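Putative transcriptional regulator (Streptomyces coelicolor, PDB 2HXI) is a putative TetR-family transcriptional regulator that probably binds cis-regulatory DNA to control transcription. Local coordinates at residues B[39-44]-B[52-57]; B[167-172]-B[221-226]. All blocks are in the same frame, centred on the assembly; numbering follows the deposited sequence.

Interaction 1: B[39-44]-B[52-57]; sequences AELLLA and VRKLAA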
ATOM      1  N   ALA B  39       8.674  20.674  -3.448  1.00 19.07           N
ATOM      2  CA  ALA B  39       8.291  19.578  -4.384  1.00 18.94           C
ATOM      3  C   ALA B  39       9.443  19.298  -5.374  1.00 20.81           C
ATOM      4  O   ALA B  39       9.797  18.158  -5.652  1.00 20.21           O
ATOM      5  CB  ALA B  39       7.043  19.916  -5.133  1.00 20.54           C
ATOM      6  N   GLU B  40      10.025  20.365  -5.881  1.00 20.46           N
ATOM      7  CA  GLU B  40      11.059  20.196  -6.859  1.00 22.29           C
ATOM      8  C   GLU B  40      12.287  19.629  -6.206  1.00 21.71           C
ATOM      9  O   GLU B  40      12.895  18.696  -6.723  1.00 21.73           O
ATOM     10  CB  GLU B  40      11.351  21.498  -7.575  1.00 21.98           C
ATOM     11  CG  GLU B  40      12.590  21.290  -8.460  1.00 25.04           C
ATOM     12  CD  GLU B  40      12.759  22.325  -9.553  1.00 28.49           C
ATOM     13  OE1 GLU B  40      12.040  23.343  -9.558  1.00 27.45           O
ATOM     14  OE2 GLU B  40      13.635  22.110 -10.397  1.00 30.55           O
ATOM     15  N   LEU B  41      12.650  20.142  -5.035  1.00 20.80           N
ATOM     16  CA  LEU B  41      13.817  19.600  -4.340  1.00 21.52           C
ATOM     17  C   LEU B  41      13.681  18.122  -4.072  1.00 23.56           C
ATOM     18  O   LEU B  41      14.656  17.371  -4.206  1.00 22.98           O
ATOM     19  CB  LEU B  41      14.131  20.357  -3.023  1.00 21.73           C
ATOM     20  CG  LEU B  41      14.582  21.778  -3.322  1.00 20.76           C
ATOM     21  CD1 LEU B  41      14.626  22.565  -2.014  1.00 21.79           C
ATOM     22  CD2 LEU B  41      15.982  21.792  -3.986  1.00 24.56           C
ATOM     23  N   LEU B  42      12.457  17.700  -3.701  1.00 23.44           N
ATOM     24  CA  LEU B  42      12.157  16.316  -3.443  1.00 27.85           C
ATOM     25  C   LEU B  42      12.229  15.381  -4.666  1.00 30.33           C
ATOM     26  O   LEU B  42      12.465  14.179  -4.492  1.00 32.34           O
ATOM     27  CB  LEU B  42      10.811  16.192  -2.728  1.00 25.60           C
ATOM     28  CG  LEU B  42      10.866  16.500  -1.225  1.00 26.09           C
ATOM     29  CD1 LEU B  42       9.521  17.059  -0.711  1.00 24.36           C
ATOM     30  CD2 LEU B  42      11.274  15.322  -0.298  1.00 24.03           C
ATOM     31  N   LEU B  43      11.995  15.914  -5.859  1.00 34.47           N
ATOM     32  CA  LEU B  43      12.179  15.151  -7.087  1.00 39.47           C
ATOM     33  C   LEU B  43      13.584  14.582  -7.073  1.00 43.80           C
ATOM     34  O   LEU B  43      13.798  13.444  -6.631  1.00 45.18           O
ATOM     35  CB  LEU B  43      11.992  16.030  -8.309  1.00 38.74           C
ATOM     36  CG  LEU B  43      10.597  16.042  -8.876  1.00 37.36           C
ATOM     37  CD1 LEU B  43      10.592  16.727 -10.217  1.00 40.40           C
ATOM     38  CD2 LEU B  43      10.036  14.635  -9.038  1.00 32.98           C
ATOM     39  N   ALA B  44      14.545  15.415  -7.482  1.00 48.74           N
ATOM     40  CA  ALA B  44      15.921  14.971  -7.662  1.00 52.12           C
ATOM     41  C   ALA B  44      16.554  14.885  -6.303  1.00 54.68           C
ATOM     42  O   ALA B  44      16.870  15.910  -5.693  1.00 54.77           O
ATOM     43  CB  ALA B  44      16.692  15.923  -8.563  1.00 52.33           C
ATOM     44  N   VAL B  52      14.752  20.482   5.833  1.00 22.70           N
ATOM     45  CA  VAL B  52      14.270  21.821   6.014  1.00 22.74           C
ATOM     46  C   VAL B  52      15.397  22.856   5.774  1.00 20.77           C
ATOM     47  O   VAL B  52      15.196  23.915   5.157  1.00 18.29           O
ATOM     48  CB  VAL B  52      13.647  21.976   7.387  1.00 24.83           C
ATOM     49  CG1 VAL B  52      13.250  23.435   7.640  1.00 25.31           C
ATOM     50  CG2 VAL B  52      12.403  21.055   7.499  1.00 26.92           C
ATOM     51  N   ARG B  53      16.587  22.539   6.300  1.00 20.41           N
ATOM     52  CA  ARG B  53      17.775  23.387   6.083  1.00 19.47           C
ATOM     53  C   ARG B  53      18.019  23.684   4.605  1.00 18.40           C
ATOM     54  O   ARG B  53      18.171  24.857   4.244  1.00 17.93           O
ATOM     55  CB  ARG B  53      19.008  22.696   6.704  1.00 19.39           C
ATOM     56  CG  ARG B  53      20.297  23.566   6.584  1.00 19.37           C
ATOM     57  CD  ARG B  53      21.535  22.741   7.102  1.00 20.43           C
ATOM     58  NE  ARG B  53      21.610  21.368   6.522  1.00 20.40           N
ATOM     59  CZ  ARG B  53      22.054  21.022   5.301  1.00 24.03           C
ATOM     60  NH1 ARG B  53      22.541  21.895   4.445  1.00 27.39           N
ATOM     61  NH2 ARG B  53      22.016  19.749   4.912  1.00 28.18           N
ATOM     62  N   LYS B  54      18.025  22.637   3.769  1.00 19.28           N
ATOM     63  CA  LYS B  54      18.221  22.800   2.303  1.00 21.03           C
ATOM     64  C   LYS B  54      17.100  23.605   1.661  1.00 19.18           C
ATOM     65  O   LYS B  54      17.336  24.514   0.843  1.00 18.45           O
ATOM     66  CB  LYS B  54      18.406  21.445   1.598  1.00 20.69           C
ATOM     67  CG  LYS B  54      18.631  21.629   0.015  1.00 23.03           C
ATOM     68  CD  LYS B  54      18.816  20.248  -0.708  1.00 25.08           C
ATOM     69  CE  LYS B  54      19.349  20.398  -2.175  1.00 29.17           C
ATOM     70  NZ  LYS B  54      19.135  19.149  -3.057  1.00 33.08           N
ATOM     71  N   LEU B  55      15.850  23.319   2.087  1.00 16.84           N
ATOM     72  CA  LEU B  55      14.724  24.057   1.557  1.00 16.03           C
ATOM     73  C   LEU B  55      14.891  25.542   1.890  1.00 16.66           C
ATOM     74  O   LEU B  55      14.736  26.416   1.031  1.00 16.71           O
ATOM     75  CB  LEU B  55      13.392  23.535   2.171  1.00 16.55           C
ATOM     76  CG  LEU B  55      12.153  24.304   1.715  1.00 15.93           C
ATOM     77  CD1 LEU B  55      11.918  24.274   0.201  1.00 18.93           C
ATOM     78  CD2 LEU B  55      10.908  23.659   2.468  1.00 14.84           C
ATOM     79  N   ALA B  56      15.271  25.848   3.142  1.00 16.43           N
ATOM     80  CA  ALA B  56      15.392  27.266   3.551  1.00 18.25           C
ATOM     81  C   ALA B  56      16.461  28.007   2.726  1.00 19.15           C
ATOM     82  O   ALA B  56      16.285  29.162   2.312  1.00 20.52           O
ATOM     83  CB  ALA B  56      15.733  27.341   5.054  1.00 19.33           C
ATOM     84  N   ALA B  57      17.557  27.310   2.543  1.00 19.33           N
ATOM     85  CA  ALA B  57      18.714  27.804   1.828  1.00 22.97           C
ATOM     86  C   ALA B  57      18.365  28.092   0.372  1.00 23.44           C
ATOM     87  O   ALA B  57      18.777  29.087  -0.159  1.00 22.78           O
ATOM     88  CB  ALA B  57      19.792  26.780   1.880  1.00 23.11           C
TER
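The backbones of 39-44 and 52-57 come nearest at L41 and L55, where the two CA atoms stand 7.4 Å apart, close enough for one leucine to span the gap. L41 does so with CG anti to its own carbonyl carbon and beside the backbone N (chi1 -67°), which carries both methyls out to the second helix, where they divide the work. CD1 settles against L55, 3.9 Å from L55 CA and the same 3.9 Å from L55 CD1, so it touches backbone and side chain of one residue at once. CD2 of L41 takes the other neighbour, lying 4.1 Å from K54 CE.

This is the packing of helix 31-43 against helix 52-58 in the TetR-type DNA-binding domain, and 52-57 falls in the predicted helix-turn-helix, of which helix 52-58 forms the first helix. L55 leaves its backbone turned neither at L41 nor from it; CG anti to the N (chi1 177°) and the turn at chi2 (60°) swing CD1 back to the methyl of L41. The same side chain also packs on I34, A37 and A38 of helix 31-43 and on L66 of helix 63-66, which places it in the interior of the domain. K54 behaves differently: its chain runs out fully extended, and its aliphatic part passes obliquely by L41, CE making the touch. The backbone N of K54 bonds to S51 OG, just before the helix.

Interaction 2: B[167-172]-B[221-226]; sequences SLITAE and AAFEEI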
ATOM      1  N   SER B 167      -3.065   3.110  -1.209  1.00 17.28           N
ATOM      2  CA  SER B 167      -2.307   1.957  -0.714  1.00 18.90           C
ATOM      3  C   SER B 167      -1.476   1.402  -1.834  1.00 17.32           C
ATOM      4  O   SER B 167      -0.315   1.073  -1.599  1.00 19.02           O
ATOM      5  CB  SER B 167      -3.208   0.850  -0.214  1.00 17.94           C
ATOM      6  OG  SER B 167      -3.788   1.251   1.057  1.00 22.08           O
ATOM      7  N   LEU B 168      -2.055   1.298  -3.036  1.00 15.89           N
ATOM      8  CA  LEU B 168      -1.335   0.729  -4.184  1.00 16.39           C
ATOM      9  C   LEU B 168      -0.179   1.646  -4.599  1.00 18.65           C
ATOM     10  O   LEU B 168       0.945   1.173  -4.932  1.00 18.97           O
ATOM     11  CB  LEU B 168      -2.273   0.536  -5.362  1.00 16.12           C
ATOM     12  CG  LEU B 168      -3.311  -0.596  -5.199  1.00 15.47           C
ATOM     13  CD1 LEU B 168      -4.402  -0.521  -6.266  1.00 17.55           C
ATOM     14  CD2 LEU B 168      -2.596  -2.018  -5.096  1.00 14.41           C
ATOM     15  N   ILE B 169      -0.437   2.950  -4.541  1.00 19.13           N
ATOM     16  CA  ILE B 169       0.585   3.955  -4.929  1.00 20.63           C
ATOM     17  C   ILE B 169       1.729   3.955  -3.911  1.00 21.13           C
ATOM     18  O   ILE B 169       2.890   3.924  -4.321  1.00 23.80           O
ATOM     19  CB  ILE B 169      -0.044   5.371  -5.133  1.00 20.19           C
ATOM     20  CG1 ILE B 169      -0.931   5.380  -6.391  1.00 20.02           C
ATOM     21  CG2 ILE B 169       1.115   6.431  -5.293  1.00 21.32           C
ATOM     22  CD1 ILE B 169      -1.830   6.690  -6.574  1.00 20.18           C
ATOM     23  N   THR B 170       1.437   3.950  -2.611  1.00 22.10           N
ATOM     24  CA  THR B 170       2.514   3.927  -1.627  1.00 26.00           C
ATOM     25  C   THR B 170       3.362   2.640  -1.720  1.00 26.38           C
ATOM     26  O   THR B 170       4.603   2.689  -1.651  1.00 26.75           O
ATOM     27  CB  THR B 170       2.045   4.240  -0.207  1.00 27.19           C
ATOM     28  OG1 THR B 170       1.215   3.216   0.286  1.00 29.87           O
ATOM     29  CG2 THR B 170       1.207   5.472  -0.163  1.00 30.68           C
ATOM     30  N   ALA B 171       2.700   1.494  -1.921  1.00 24.56           N
ATOM     31  CA  ALA B 171       3.424   0.238  -2.005  1.00 25.94           C
ATOM     32  C   ALA B 171       4.347   0.165  -3.198  1.00 28.05           C
ATOM     33  O   ALA B 171       5.450  -0.383  -3.092  1.00 27.06           O
ATOM     34  CB  ALA B 171       2.447  -0.959  -1.998  1.00 25.63           C
ATOM     35  N   GLU B 172       3.923   0.706  -4.328  1.00 30.36           N
ATOM     36  CA  GLU B 172       4.698   0.595  -5.545  1.00 33.94           C
ATOM     37  C   GLU B 172       6.025   1.375  -5.471  1.00 36.41           C
ATOM     38  O   GLU B 172       7.041   0.952  -6.074  1.00 35.83           O
ATOM     39  CB  GLU B 172       3.856   1.013  -6.748  1.00 33.40           C
ATOM     40  CG  GLU B 172       4.602   0.987  -8.064  1.00 36.45           C
ATOM     41  CD  GLU B 172       3.718   1.373  -9.211  1.00 36.62           C
ATOM     42  OE1 GLU B 172       2.517   1.602  -8.967  1.00 39.27           O
ATOM     43  OE2 GLU B 172       4.206   1.399 -10.361  1.00 38.42           O
ATOM     44  N   ALA B 221       0.293  -2.589 -14.662  1.00 20.23           N
ATOM     45  CA  ALA B 221      -0.840  -3.414 -15.092  1.00 20.21           C
ATOM     46  C   ALA B 221      -1.662  -3.881 -13.895  1.00 18.61           C
ATOM     47  O   ALA B 221      -2.933  -3.910 -13.962  1.00 19.33           O
ATOM     48  CB  ALA B 221      -0.332  -4.670 -15.935  1.00 19.80           C
ATOM     49  N   ALA B 222      -0.953  -4.308 -12.838  1.00 16.80           N
ATOM     50  CA  ALA B 222      -1.632  -4.777 -11.607  1.00 15.59           C
ATOM     51  C   ALA B 222      -2.494  -3.607 -11.085  1.00 15.96           C
ATOM     52  O   ALA B 222      -3.673  -3.823 -10.806  1.00 14.25           O
ATOM     53  CB  ALA B 222      -0.667  -5.185 -10.558  1.00 15.43           C
ATOM     54  N   PHE B 223      -1.923  -2.387 -11.005  1.00 14.46           N
ATOM     55  CA  PHE B 223      -2.732  -1.201 -10.576  1.00 15.06           C
ATOM     56  C   PHE B 223      -4.055  -1.095 -11.356  1.00 15.95           C
ATOM     57  O   PHE B 223      -5.147  -1.007 -10.790  1.00 14.93           O
ATOM     58  CB  PHE B 223      -1.947   0.087 -10.832  1.00 14.98           C
ATOM     59  CG  PHE B 223      -2.687   1.355 -10.344  1.00 13.52           C
ATOM     60  CD1 PHE B 223      -2.548   1.739  -9.015  1.00 16.12           C
ATOM     61  CD2 PHE B 223      -3.382   2.154 -11.242  1.00 17.09           C
ATOM     62  CE1 PHE B 223      -3.163   2.905  -8.546  1.00 17.91           C
ATOM     63  CE2 PHE B 223      -3.956   3.312 -10.801  1.00 19.82           C
ATOM     64  CZ  PHE B 223      -3.849   3.671  -9.445  1.00 15.62           C
ATOM     65  N   GLU B 224      -3.960  -1.073 -12.677  1.00 16.21           N
ATOM     66  CA  GLU B 224      -5.128  -0.924 -13.495  1.00 16.73           C
ATOM     67  C   GLU B 224      -6.163  -2.046 -13.332  1.00 15.89           C
ATOM     68  O   GLU B 224      -7.379  -1.797 -13.285  1.00 15.10           O
ATOM     69  CB  GLU B 224      -4.667  -0.786 -14.937  1.00 19.04           C
ATOM     70  CG  GLU B 224      -3.994   0.591 -15.127  1.00 22.59           C
ATOM     71  CD  GLU B 224      -3.522   0.832 -16.536  1.00 32.97           C
ATOM     72  OE1 GLU B 224      -4.300   0.540 -17.471  1.00 36.26           O
ATOM     73  OE2 GLU B 224      -2.384   1.358 -16.689  1.00 36.34           O
ATOM     74  N   GLU B 225      -5.696  -3.282 -13.213  1.00 15.96           N
ATOM     75  CA  GLU B 225      -6.594  -4.442 -13.108  1.00 16.76           C
ATOM     76  C   GLU B 225      -7.284  -4.534 -11.746  1.00 15.92           C
ATOM     77  O   GLU B 225      -8.474  -4.897 -11.631  1.00 17.13           O
ATOM     78  CB  GLU B 225      -5.837  -5.743 -13.432  1.00 15.82           C
ATOM     79  CG  GLU B 225      -5.468  -5.844 -14.918  1.00 20.97           C
ATOM     80  CD  GLU B 225      -4.481  -6.983 -15.201  1.00 21.62           C
ATOM     81  OE1 GLU B 225      -4.536  -7.993 -14.495  1.00 25.37           O
ATOM     82  OE2 GLU B 225      -3.664  -6.812 -16.164  1.00 33.72           O
ATOM     83  N   ILE B 226      -6.554  -4.153 -10.738  1.00 14.95           N
ATOM     84  CA  ILE B 226      -7.103  -4.163  -9.374  1.00 14.98           C
ATOM     85  C   ILE B 226      -8.109  -3.018  -9.270  1.00 14.81           C
ATOM     86  O   ILE B 226      -9.204  -3.152  -8.669  1.00 13.82           O
ATOM     87  CB  ILE B 226      -5.952  -4.037  -8.337  1.00 16.03           C
ATOM     88  CG1 ILE B 226      -5.074  -5.320  -8.254  1.00 14.81           C
ATOM     89  CG2 ILE B 226      -6.502  -3.662  -6.951  1.00 14.28           C
ATOM     90  CD1 ILE B 226      -3.735  -5.069  -7.599  1.00 15.50           C
TER
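The carbonyl oxygen of S167 is gripped twice inside its own helix: A171 N bonds to it at 3.1 Å, and T170 OG1 donates to it at 3.2 Å from above the carbonyl plane, on the same face. Beside this turn, L168 and I169 meet helix 219-237, which runs nearly antiparallel to 154-173 (168° between the segments, axes 11.0 Å apart at closest). L168 points into the space between the helices, and the F223 ring meets it from one flank. F223 CG lies anti to the backbone N (chi1 -177°), which swings the ring across to the other helix, where L168 CB sits at the ring edge, near its plane, 3.9 Å from F223 CD1. I169 CG1 comes obliquely to F223 CE1 at 4.0 Å. Further along, L168 CD1 rests on I226 CG2 at 3.8 Å, and L168 CD2 meets I226 CD1.

Helix 98-113 adds L107 and R110 against the F223 ring. S167 OG bonds to R219 of the second subunit and E225 forms a salt bridge to its R160, consistent with the helical dimer interface usual in TetR-family C-terminal domains. Replacing F223 with an alanine would probably open a gap beside L168 and I169 and leave both short of their ring contact. Carbon meets carbon throughout, so what joins the helices here is probably burial of apolar surface; S167, E172 and E225 find side-chain partners outside the contact.

In the fold
The centre of interaction 1 lies about 20 Å from the centre of the chain, in the DNA-binding domain, and the contact is partly buried; that of interaction 2 lies about 9 Å from the chain centre, with all four touching residues buried. They share no helix: their centres are 28 Å apart, their nearest atoms about 13 Å, and the first lies wholly before the second in the sequence. Both are apolar, but the outer one joins neighbouring helices across a short loop and enlists a lysine's aliphatic chain, whereas the inner one brings together distant parts of the sequence with an aromatic ring. The second subunit reaches only interaction 2.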